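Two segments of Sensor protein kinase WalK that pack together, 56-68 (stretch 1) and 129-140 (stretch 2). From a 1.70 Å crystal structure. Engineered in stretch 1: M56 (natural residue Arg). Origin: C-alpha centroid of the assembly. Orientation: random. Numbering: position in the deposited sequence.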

# COMPACT_ATOMS: atom_id res chain seq x y z
N MSE A 56 -9.45 4.00 2.77
CA MSE A 56 -8.25 3.34 2.37
C MSE A 56 -7.66 2.67 3.62
O MSE A 56 -7.72 3.23 4.74
CB MSE A 56 -7.36 4.38 1.73
CG MSE A 56 -5.92 4.05 1.67
SE MSE A 56 -5.26 5.75 0.92
CE MSE A 56 -3.60 4.86 0.71
N GLN A 57 -7.11 1.47 3.43
CA GLN A 57 -6.55 0.72 4.59
C GLN A 57 -5.42 1.49 5.32
O GLN A 57 -5.28 1.36 6.51
CB GLN A 57 -6.06 -0.69 4.23
CG GLN A 57 -6.75 -1.37 3.03
CD GLN A 57 -5.93 -2.58 2.45
OE1 GLN A 57 -5.65 -2.64 1.26
NE2 GLN A 57 -5.54 -3.52 3.33
N GLU A 58 -4.60 2.17 4.58
CA GLU A 58 -3.43 2.84 5.14
C GLU A 58 -3.76 4.13 5.93
O GLU A 58 -2.85 4.69 6.54
CB GLU A 58 -2.42 3.13 4.05
CG GLU A 58 -1.89 1.89 3.28
CD GLU A 58 -2.64 1.51 1.98
OE1 GLU A 58 -3.91 1.68 1.89
OE2 GLU A 58 -1.93 1.00 1.05
N ILE A 59 -5.00 4.66 5.81
CA ILE A 59 -5.35 5.90 6.54
C ILE A 59 -6.08 5.58 7.83
O ILE A 59 -7.11 4.82 7.85
CB ILE A 59 -6.15 6.81 5.63
CG1 ILE A 59 -5.17 7.37 4.58
CG2 ILE A 59 -6.78 7.96 6.48
CD1 ILE A 59 -5.72 8.38 3.65
N GLY A 60 -5.56 6.10 8.94
CA GLY A 60 -6.18 6.01 10.26
C GLY A 60 -7.33 6.97 10.47
O GLY A 60 -8.45 6.59 10.79
N GLU A 61 -7.06 8.25 10.24
CA GLU A 61 -8.05 9.32 10.42
C GLU A 61 -7.69 10.51 9.52
O GLU A 61 -6.53 10.70 9.24
CB GLU A 61 -7.96 9.82 11.81
CG GLU A 61 -9.09 10.80 12.21
CD GLU A 61 -9.00 11.30 13.67
OE1 GLU A 61 -8.08 10.96 14.43
OE2 GLU A 61 -9.82 12.16 14.02
N ILE A 62 -8.72 11.18 9.00
CA ILE A 62 -8.53 12.44 8.31
C ILE A 62 -9.35 13.44 9.11
O ILE A 62 -10.53 13.19 9.47
CB ILE A 62 -8.98 12.41 6.86
CG1 ILE A 62 -8.35 11.23 6.10
CG2 ILE A 62 -8.68 13.78 6.23
CD1 ILE A 62 -8.81 11.10 4.63
N ARG A 63 -8.79 14.68 9.33
CA ARG A 63 -9.56 15.81 9.88
C ARG A 63 -9.45 16.97 8.87
O ARG A 63 -8.46 17.12 8.18
CB ARG A 63 -9.03 16.29 11.17
CG ARG A 63 -8.91 15.17 12.25
CD ARG A 63 -8.26 15.58 13.54
NE ARG A 63 -8.11 14.42 14.42
CZ ARG A 63 -7.24 14.34 15.42
NH1 ARG A 63 -6.50 15.43 15.79
NH2 ARG A 63 -7.13 13.19 16.09
N PHE A 64 -10.50 17.76 8.80
CA PHE A 64 -10.49 19.06 8.14
C PHE A 64 -10.63 20.15 9.20
O PHE A 64 -11.47 20.12 10.06
CB PHE A 64 -11.58 19.18 7.07
CG PHE A 64 -11.58 20.55 6.39
CD1 PHE A 64 -10.66 20.85 5.45
CD2 PHE A 64 -12.47 21.57 6.86
CE1 PHE A 64 -10.58 22.16 4.88
CE2 PHE A 64 -12.36 22.86 6.30
CZ PHE A 64 -11.45 23.11 5.30
N ILE A 65 -9.66 21.06 9.14
CA ILE A 65 -9.40 22.11 10.11
C ILE A 65 -9.46 23.46 9.37
O ILE A 65 -8.83 23.64 8.30
CB ILE A 65 -8.05 21.93 10.82
CG1 ILE A 65 -8.07 20.58 11.58
CG2 ILE A 65 -7.75 23.13 11.70
CD1 ILE A 65 -6.70 20.07 11.74
N ASP A 66 -10.22 24.41 9.91
CA ASP A 66 -10.40 25.64 9.16
C ASP A 66 -9.26 26.60 9.43
O ASP A 66 -8.33 26.34 10.18
CB ASP A 66 -11.83 26.32 9.40
CG ASP A 66 -11.97 26.94 10.77
OD1 ASP A 66 -11.02 27.18 11.47
OD2 ASP A 66 -13.13 27.27 11.15
N LYS A 67 -9.36 27.80 8.81
CA LYS A 67 -8.34 28.87 8.98
C LYS A 67 -8.01 29.32 10.36
O LYS A 67 -6.90 29.72 10.67
CB LYS A 67 -8.85 30.17 8.29
CG LYS A 67 -8.68 30.21 6.82
CD LYS A 67 -8.70 31.67 6.37
CE LYS A 67 -7.30 32.30 6.36
NZ LYS A 67 -6.44 31.91 5.17
N ASP A 68 -9.00 29.26 11.22
CA ASP A 68 -8.83 29.60 12.59
C ASP A 68 -8.50 28.44 13.48
O ASP A 68 -8.61 28.50 14.69
CB ASP A 68 -10.15 30.26 13.12
CG ASP A 68 -10.54 31.52 12.34
OD1 ASP A 68 -9.67 32.28 11.94
OD2 ASP A 68 -11.71 31.69 12.06
N LYS A 129 -5.77 31.03 -1.98
CA LYS A 129 -5.78 31.34 -0.58
C LYS A 129 -6.09 30.09 0.22
O LYS A 129 -7.04 29.36 -0.07
CB LYS A 129 -6.81 32.38 -0.19
CG LYS A 129 -6.46 33.80 -0.71
CD LYS A 129 -7.01 34.84 0.29
CE LYS A 129 -6.37 36.18 0.08
NZ LYS A 129 -6.36 36.44 -1.38
N VAL A 130 -5.38 29.98 1.35
CA VAL A 130 -5.68 28.87 2.29
C VAL A 130 -7.05 29.06 2.88
O VAL A 130 -7.35 30.13 3.48
CB VAL A 130 -4.59 28.79 3.39
CG1 VAL A 130 -5.01 27.80 4.50
CG2 VAL A 130 -3.28 28.48 2.77
N ILE A 131 -7.88 28.01 2.86
CA ILE A 131 -9.12 27.99 3.58
C ILE A 131 -9.20 27.03 4.77
O ILE A 131 -10.21 26.98 5.56
CB ILE A 131 -10.32 27.65 2.67
CG1 ILE A 131 -10.17 26.27 2.01
CG2 ILE A 131 -10.50 28.68 1.62
CD1 ILE A 131 -11.50 25.53 1.81
N GLY A 132 -8.16 26.20 4.85
CA GLY A 132 -8.19 25.07 5.87
C GLY A 132 -7.09 24.13 5.56
O GLY A 132 -6.23 24.43 4.75
N ASN A 133 -7.03 23.04 6.33
CA ASN A 133 -5.98 22.10 6.25
C ASN A 133 -6.54 20.69 6.43
O ASN A 133 -7.44 20.49 7.25
CB ASN A 133 -4.92 22.36 7.34
CG ASN A 133 -3.82 21.34 7.35
OD1 ASN A 133 -2.95 21.34 6.50
ND2 ASN A 133 -3.90 20.40 8.34
N ILE A 134 -6.00 19.79 5.61
CA ILE A 134 -6.33 18.37 5.73
C ILE A 134 -5.19 17.77 6.56
O ILE A 134 -4.00 17.84 6.18
CB ILE A 134 -6.35 17.70 4.31
CG1 ILE A 134 -7.54 18.22 3.51
CG2 ILE A 134 -6.31 16.15 4.44
CD1 ILE A 134 -7.42 17.93 2.00
N TYR A 135 -5.51 17.17 7.71
CA TYR A 135 -4.59 16.49 8.59
C TYR A 135 -4.89 14.97 8.49
O TYR A 135 -6.03 14.58 8.61
CB TYR A 135 -4.92 16.94 10.02
CG TYR A 135 -4.31 16.13 11.16
CD1 TYR A 135 -5.02 15.10 11.70
CD2 TYR A 135 -3.09 16.47 11.72
CE1 TYR A 135 -4.52 14.37 12.78
CE2 TYR A 135 -2.60 15.81 12.82
CZ TYR A 135 -3.33 14.70 13.31
OH TYR A 135 -2.85 13.93 14.37
N ILE A 136 -3.87 14.21 8.24
CA ILE A 136 -3.99 12.76 8.03
C ILE A 136 -3.03 12.06 8.97
O ILE A 136 -1.86 12.37 9.06
CB ILE A 136 -3.68 12.38 6.61
CG1 ILE A 136 -4.65 13.02 5.67
CG2 ILE A 136 -3.70 10.85 6.45
CD1 ILE A 136 -4.31 12.79 4.22
N GLU A 137 -3.58 11.07 9.72
CA GLU A 137 -2.77 10.04 10.47
C GLU A 137 -2.83 8.77 9.61
O GLU A 137 -3.93 8.27 9.27
CB GLU A 137 -3.31 9.73 11.87
CG GLU A 137 -3.16 10.89 12.80
CD GLU A 137 -3.69 10.61 14.26
OE1 GLU A 137 -4.09 9.44 14.52
OE2 GLU A 137 -3.79 11.63 14.98
N SER A 138 -1.64 8.33 9.19
CA SER A 138 -1.52 7.16 8.31
C SER A 138 -0.73 6.09 9.00
O SER A 138 0.21 6.33 9.78
CB SER A 138 -0.99 7.62 6.96
OG SER A 138 0.32 8.01 7.04
N LYS A 139 -1.10 4.85 8.65
CA LYS A 139 -0.60 3.65 9.37
C LYS A 139 0.72 3.16 8.84
O LYS A 139 0.91 1.98 8.40
CB LYS A 139 -1.67 2.59 9.26
CG LYS A 139 -3.00 2.90 9.90
CD LYS A 139 -3.99 1.80 9.69
CE LYS A 139 -5.31 2.21 10.29
NZ LYS A 139 -6.41 1.18 10.22
N ILE A 140 1.74 3.99 8.92
CA ILE A 140 3.07 3.65 8.44
C ILE A 140 3.71 2.44 9.22
O ILE A 140 4.66 1.84 8.69
CB ILE A 140 4.02 4.86 8.44
CG1 ILE A 140 5.12 4.70 7.44
CG2 ILE A 140 4.52 5.20 9.83
CD1 ILE A 140 5.77 5.99 7.07
O HOH W 1 -7.76 1.69 7.91
O HOH W 2 -6.62 8.86 14.89
O HOH W 3 -3.77 14.88 16.96

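Stretches 56-68 and 129-140 of WalK pair as antiparallel β-strands, burying 952 Å² between them. Backbone: reciprocal hydrogen bonds link R63 with Y135 (R63 N to Y135 O, 2.9 Å; Y135 N to R63 O, 3.0 Å), and E61 with E137 and I65 with N133 are paired in the same way. A β-bulge between I59 and E61 shifts the register by one, so that E137 O accepts from both G60 N (2.7 Å) and E61 N (3.3 Å); beyond it, K139 N donates almost straight to E58 O (2.7 Å). Apolar face: I59, I62 and F64 share one side of the sheet with I134 and I136, and the branched side chains pack where the strands are close (I62 CG2 to I134 CG2, 3.8 Å; I62 CG1 to I136 CG1, 4.1 Å). F64 CZ lies 3.8 Å from G132 CA, in space that a CB on G132 would invade. Polar face: R63 forms a salt bridge with E61 in its own strand (NE to OE2, 2.9 Å), while Y135 CE1 sits over one face of its guanidinium. Y135 OH donates to E137 OE2 (2.6 Å). The like-charged E61 OE1 and E137 OE1, 4.3 Å apart, both accept from water 2, which bridges them. At the far end, K67 NZ donates to V130 O (2.6 Å).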